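Local coordinates for protein histidinol dehydrogenase (Elizabethkingia anophelis NUHP1, PDB 6AN0) that probably catalyses the last step of histidine biosynthesis, the zinc-dependent oxidation of L-histidinol to L-histidine through the aldehyde with two molecules of NAD(+), at residues S241-A247 against S270-T276; A328-L334 against S348-L354. The contacts are given in a common frame with arbitrary orientation. Residue numbers count along the deposited sequence, not the author numbering.

Interaction 1 (S241-A247 against S270-T276)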
loop_
_atom_site.group_PDB
_atom_site.type_symbol
_atom_site.label_atom_id
_atom_site.label_comp_id
_atom_site.label_asym_id
_atom_site.label_seq_id
_atom_site.Cartn_x
_atom_site.Cartn_y
_atom_site.Cartn_z
ATOM N N SER A 241 -1.713 19.606 5.036
ATOM C CA SER A 241 -0.527 19.286 5.816
ATOM C C SER A 241 -0.662 19.795 7.247
ATOM O O SER A 241 -1.517 20.627 7.566
ATOM C CB SER A 241 0.720 19.864 5.157
ATOM O OG SER A 241 0.546 21.239 4.891
ATOM N N GLU A 242 0.202 19.277 8.118
ATOM C CA GLU A 242 0.043 19.507 9.549
ATOM C C GLU A 242 1.362 19.230 10.266
ATOM O O GLU A 242 2.210 18.476 9.776
ATOM C CB GLU A 242 -1.076 18.618 10.108
ATOM C CG GLU A 242 -0.741 17.162 9.867
ATOM C CD GLU A 242 -1.878 16.190 10.076
ATOM O OE1 GLU A 242 -1.569 15.067 10.531
ATOM O OE2 GLU A 242 -3.052 16.517 9.753
ATOM N N VAL A 243 1.537 19.855 11.425
ATOM C CA VAL A 243 2.661 19.538 12.303
ATOM C C VAL A 243 2.162 19.503 13.741
ATOM O O VAL A 243 1.264 20.254 14.134
ATOM C CB VAL A 243 3.845 20.540 12.157
ATOM C CG1 VAL A 243 3.462 21.941 12.658
ATOM C CG2 VAL A 243 5.088 20.039 12.907
ATOM N N LEU A 244 2.763 18.625 14.536
ATOM C CA LEU A 244 2.600 18.642 15.979
ATOM C C LEU A 244 3.987 18.759 16.588
ATOM O O LEU A 244 4.899 18.026 16.194
ATOM C CB LEU A 244 1.875 17.384 16.474
ATOM C CG LEU A 244 1.489 17.290 17.956
ATOM C CD1 LEU A 244 0.238 16.433 18.107
ATOM C CD2 LEU A 244 2.638 16.713 18.812
ATOM N N VAL A 245 4.151 19.713 17.500
ATOM C CA VAL A 245 5.410 19.956 18.197
ATOM C C VAL A 245 5.212 19.637 19.670
ATOM O O VAL A 245 4.207 20.035 20.267
ATOM C CB VAL A 245 5.878 21.417 18.026
ATOM C CG1 VAL A 245 7.221 21.650 18.748
ATOM C CG2 VAL A 245 5.951 21.788 16.553
ATOM N N ILE A 246 6.188 18.945 20.260
ATOM C CA ILE A 246 6.260 18.726 21.704
ATOM C C ILE A 246 7.465 19.497 22.236
ATOM O O ILE A 246 8.596 19.293 21.771
ATOM C CB ILE A 246 6.375 17.234 22.048
ATOM C CG1 ILE A 246 5.158 16.467 21.506
ATOM C CG2 ILE A 246 6.518 17.049 23.558
ATOM C CD1 ILE A 246 5.183 14.956 21.846
ATOM N N ALA A 247 7.235 20.367 23.220
ATOM C CA ALA A 247 8.271 21.272 23.713
ATOM C C ALA A 247 8.342 21.244 25.236
ATOM O O ALA A 247 7.318 21.395 25.904
ATOM C CB ALA A 247 8.001 22.707 23.235
ATOM N N SER A 270 -4.225 24.007 6.516
ATOM C CA SER A 270 -3.211 23.389 7.358
ATOM C C SER A 270 -3.601 23.508 8.826
ATOM O O SER A 270 -4.407 24.357 9.210
ATOM C CB SER A 270 -1.849 24.050 7.151
ATOM O OG SER A 270 -1.329 23.787 5.867
ATOM N N GLN A 271 -3.001 22.661 9.655
ATOM C CA GLN A 271 -3.246 22.706 11.088
ATOM C C GLN A 271 -1.936 22.494 11.825
ATOM O O GLN A 271 -1.124 21.646 11.432
ATOM C CB GLN A 271 -4.255 21.637 11.534
ATOM C CG GLN A 271 -4.597 21.724 13.025
ATOM C CD GLN A 271 -5.628 20.703 13.461
ATOM O OE1 GLN A 271 -5.446 19.508 13.262
ATOM N NE2 GLN A 271 -6.731 21.176 14.057
ATOM N N VAL A 272 -1.731 23.251 12.898
ATOM C CA VAL A 272 -0.574 23.013 13.753
ATOM C C VAL A 272 -1.049 22.787 15.184
ATOM O O VAL A 272 -2.047 23.359 15.638
ATOM C CB VAL A 272 0.472 24.155 13.681
ATOM C CG1 VAL A 272 0.760 24.540 12.226
ATOM C CG2 VAL A 272 0.028 25.372 14.490
ATOM N N ILE A 273 -0.319 21.925 15.893
ATOM C CA ILE A 273 -0.604 21.583 17.279
ATOM C C ILE A 273 0.683 21.770 18.062
ATOM O O ILE A 273 1.717 21.208 17.686
ATOM C CB ILE A 273 -1.100 20.130 17.424
ATOM C CG1 ILE A 273 -2.314 19.877 16.523
ATOM C CG2 ILE A 273 -1.435 19.832 18.885
ATOM C CD1 ILE A 273 -3.560 20.559 16.995
ATOM N N LEU A 274 0.628 22.565 19.130
ATOM C CA LEU A 274 1.757 22.735 20.044
ATOM C C LEU A 274 1.392 22.150 21.405
ATOM O O LEU A 274 0.429 22.594 22.040
ATOM C CB LEU A 274 2.136 24.216 20.176
ATOM C CG LEU A 274 3.169 24.598 21.249
ATOM C CD1 LEU A 274 4.504 23.897 21.009
ATOM C CD2 LEU A 274 3.365 26.112 21.301
ATOM N N LEU A 275 2.152 21.147 21.843
ATOM C CA LEU A 275 2.026 20.560 23.171
ATOM C C LEU A 275 3.231 20.997 23.989
ATOM O O LEU A 275 4.368 20.843 23.531
ATOM C CB LEU A 275 1.977 19.026 23.103
ATOM C CG LEU A 275 0.953 18.365 22.174
ATOM C CD1 LEU A 275 1.058 16.849 22.303
ATOM C CD2 LEU A 275 -0.453 18.835 22.501
ATOM N N THR A 276 2.997 21.570 25.170
ATOM C CA THR A 276 4.103 21.976 26.033
ATOM C C THR A 276 3.919 21.373 27.418
ATOM O O THR A 276 2.795 21.073 27.833
ATOM C CB THR A 276 4.234 23.515 26.159
ATOM O OG1 THR A 276 3.147 24.034 26.932
ATOM C CG2 THR A 276 4.236 24.188 24.803
#
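Strands 242-247 and 271-276 run parallel, 10° apart and 4.7 Å at closest approach, and helix 253-264 links them into a beta-alpha-beta unit. The backbone ladder uses the odd residues of both strands: I273 N donates to V243 O at 2.9 Å, V245 N to I273 O at 2.9 Å, and L275 N to V245 O at 2.8 Å. V243, V245 and A247 share a face with V272, L274 and T276, and helix 253-264 packs on it through V243, V272 and L274. There V243, in the p rotamer, brings CG1 to 3.8 Å from V272 CG1, and L274, t at chi1 and p at chi2, brings CD1 to 4.1 Å from V245 CB. On the other face L244, chi1 t, splays its methyls over two neighbours: CD1 lies 3.9 Å from I273 CG2 and CD2 3.8 Å from L275 CD1. I273, m at both angles, turns its end away from strand 242-247. E242 and Q271 bring polar groups to this face; the E242 carboxylate, chi1 p, forms a salt bridge with R26 and accepts from E330 N, while extended Q271 bonds to Y327. At the loop end, S241 OG hydrogen-bonds to Q263, and S241 is a predicted substrate-binding residue. The aliphatic ladder fixes the strands, so this polar end holds the S241 side chain about 6 Å from the bound zinc, consistent with that role.

Interaction 2 (A328-L334 against S348-L354)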
loop_
_atom_site.group_PDB
_atom_site.type_symbol
_atom_site.label_atom_id
_atom_site.label_comp_id
_atom_site.label_asym_id
_atom_site.label_seq_id
_atom_site.Cartn_x
_atom_site.Cartn_y
_atom_site.Cartn_z
ATOM N N ALA A 328 -1.854 11.322 15.610
ATOM C CA ALA A 328 -1.154 10.702 14.479
ATOM C C ALA A 328 -0.737 11.763 13.464
ATOM O O ALA A 328 -1.277 11.808 12.346
ATOM C CB ALA A 328 -2.027 9.626 13.827
ATOM N N PRO A 329 0.231 12.613 13.808
ATOM C CA PRO A 329 0.553 13.770 12.966
ATOM C C PRO A 329 1.352 13.406 11.719
ATOM O O PRO A 329 2.158 12.470 11.705
ATOM C CB PRO A 329 1.393 14.657 13.897
ATOM C CG PRO A 329 2.093 13.644 14.820
ATOM C CD PRO A 329 1.044 12.561 15.040
ATOM N N GLU A 330 1.128 14.180 10.654
ATOM C CA GLU A 330 1.977 14.049 9.468
ATOM C C GLU A 330 3.448 14.301 9.816
ATOM O O GLU A 330 4.333 13.523 9.440
ATOM C CB GLU A 330 1.515 15.022 8.382
ATOM C CG GLU A 330 2.343 14.933 7.114
ATOM C CD GLU A 330 2.166 16.129 6.200
ATOM O OE1 GLU A 330 1.671 17.172 6.666
ATOM O OE2 GLU A 330 2.555 16.030 5.020
ATOM N N HIS A 331 3.727 15.395 10.529
ATOM C CA HIS A 331 5.069 15.707 11.014
ATOM C C HIS A 331 5.041 15.847 12.527
ATOM O O HIS A 331 4.137 16.487 13.079
ATOM C CB HIS A 331 5.599 17.028 10.451
ATOM C CG HIS A 331 5.574 17.123 8.964
ATOM N ND1 HIS A 331 4.530 17.706 8.277
ATOM C CD2 HIS A 331 6.485 16.756 8.033
ATOM C CE1 HIS A 331 4.793 17.678 6.982
ATOM N NE2 HIS A 331 5.972 17.105 6.807
ATOM N N LEU A 332 6.047 15.287 13.193
ATOM C CA LEU A 332 6.188 15.391 14.644
ATOM C C LEU A 332 7.544 16.009 14.947
ATOM O O LEU A 332 8.567 15.477 14.519
ATOM C CB LEU A 332 6.081 14.008 15.290
ATOM C CG LEU A 332 6.418 13.926 16.781
ATOM C CD1 LEU A 332 5.464 14.835 17.571
ATOM C CD2 LEU A 332 6.317 12.486 17.273
ATOM N N ILE A 333 7.566 17.112 15.693
ATOM C CA ILE A 333 8.827 17.711 16.133
ATOM C C ILE A 333 8.966 17.501 17.637
ATOM O O ILE A 333 8.129 17.967 18.421
ATOM C CB ILE A 333 8.914 19.203 15.774
ATOM C CG1 ILE A 333 8.734 19.404 14.257
ATOM C CG2 ILE A 333 10.258 19.785 16.247
ATOM C CD1 ILE A 333 8.854 20.861 13.787
ATOM N N LEU A 334 10.037 16.817 18.050
ATOM C CA LEU A 334 10.319 16.604 19.473
ATOM C C LEU A 334 11.364 17.627 19.900
ATOM O O LEU A 334 12.567 17.378 19.827
ATOM C CB LEU A 334 10.797 15.182 19.751
ATOM C CG LEU A 334 9.816 14.059 19.437
ATOM C CD1 LEU A 334 10.429 12.742 19.938
ATOM C CD2 LEU A 334 8.421 14.317 20.060
ATOM N N SER A 348 2.471 6.433 16.036
ATOM C CA SER A 348 1.993 6.912 14.743
ATOM C C SER A 348 2.518 8.317 14.514
ATOM O O SER A 348 2.226 9.224 15.303
ATOM C CB SER A 348 0.462 6.914 14.655
ATOM O OG SER A 348 -0.065 5.608 14.701
ATOM N N ALA A 349 3.256 8.496 13.416
ATOM C CA ALA A 349 3.727 9.788 12.932
ATOM C C ALA A 349 4.324 9.573 11.552
ATOM O O ALA A 349 4.991 8.566 11.321
ATOM C CB ALA A 349 4.774 10.402 13.874
ATOM N N GLY A 350 4.089 10.507 10.633
ATOM C CA GLY A 350 4.627 10.320 9.292
ATOM C C GLY A 350 6.143 10.446 9.265
ATOM O O GLY A 350 6.844 9.572 8.743
ATOM N N SER A 351 6.661 11.541 9.815
ATOM C CA SER A 351 8.096 11.795 9.899
ATOM C C SER A 351 8.386 12.549 11.192
ATOM O O SER A 351 7.589 13.397 11.601
ATOM C CB SER A 351 8.583 12.590 8.675
ATOM O OG SER A 351 9.998 12.552 8.577
ATOM N N VAL A 352 9.522 12.235 11.834
ATOM C CA VAL A 352 9.847 12.733 13.170
ATOM C C VAL A 352 11.166 13.505 13.129
ATOM O O VAL A 352 12.148 13.048 12.531
ATOM C CB VAL A 352 9.930 11.576 14.192
ATOM C CG1 VAL A 352 10.316 12.082 15.610
ATOM C CG2 VAL A 352 8.608 10.791 14.211
ATOM N N PHE A 353 11.190 14.652 13.807
ATOM C CA PHE A 353 12.343 15.552 13.846
ATOM C C PHE A 353 12.815 15.694 15.288
ATOM O O PHE A 353 12.015 16.022 16.170
ATOM C CB PHE A 353 11.950 16.911 13.244
ATOM C CG PHE A 353 11.458 16.801 11.823
ATOM C CD1 PHE A 353 12.324 17.033 10.762
ATOM C CD2 PHE A 353 10.156 16.389 11.545
ATOM C CE1 PHE A 353 11.893 16.884 9.448
ATOM C CE2 PHE A 353 9.718 16.241 10.232
ATOM C CZ PHE A 353 10.589 16.486 9.185
ATOM N N LEU A 354 14.113 15.471 15.526
ATOM C CA LEU A 354 14.639 15.305 16.884
ATOM C C LEU A 354 15.527 16.469 17.313
ATOM O O LEU A 354 16.566 16.722 16.696
ATOM C CB LEU A 354 15.425 14.002 16.977
ATOM C CG LEU A 354 14.644 12.752 16.590
ATOM C CD1 LEU A 354 15.612 11.576 16.661
ATOM C CD2 LEU A 354 13.450 12.539 17.532
#
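Five backbone hydrogen bonds hold these segments together. The shortest are in the strands proper, with F353 N donating to L332 O and L334 N to F353 O, both at 2.8 Å, and L332 N to S351 O at 2.9 Å. Toward the N-terminal end the pairing reaches into the loops, where G350 N donates to P329 O at 3.0 Å and S351 N to E330 O at 3.1 Å. G350 sits tight here: a CB on it would clash with E330 O. H331 ND1 turns to E242 O of the neighbouring strand. These are parallel strands, 17° apart, at one end of the chain's six-stranded parallel sheet, and 351-354 pairs onward with a strand of the second subunit, carrying the sheet across the interface. S351 OG also bonds to T395 of that subunit. E330 just precedes strand 331-335 and H331 opens it; both are predicted proton acceptors. Packing follows on both faces: H331 CD2 lies 3.9 Å from F353 CE2, and I333 CG1 4.2 Å from F353 CB. On the opposite face, that of L332 and L334, L332 CB meets A349 CB at 4.1 Å, and L334 CD1 reaches L354 CD2 at 3.9 Å.

Overall arrangement
Both contacts belong to one parallel sheet, with centres about 9 Å apart. Strands 242-247 and 331-335 are neighbours in it, so the order 271-276, 242-247, 331-335, 351-354 runs through interaction 1 into interaction 2. Along the chain they come in series; between them lie helices 279-293, 299-307 and 317-327 and strand 310-313, which joins the sheet beyond 271-276. The seam is polar at one end, where E242 OE1 lies 2.8 Å from E330 N, and continues as backbone pairing, with I246 N 2.8 Å from I333 O. The N-terminal ends of strands 242-247 and 331-335 place the S241 and H331 side chains each about 6 Å from the bound zinc, with E330 against S241, consistent with their predicted roles.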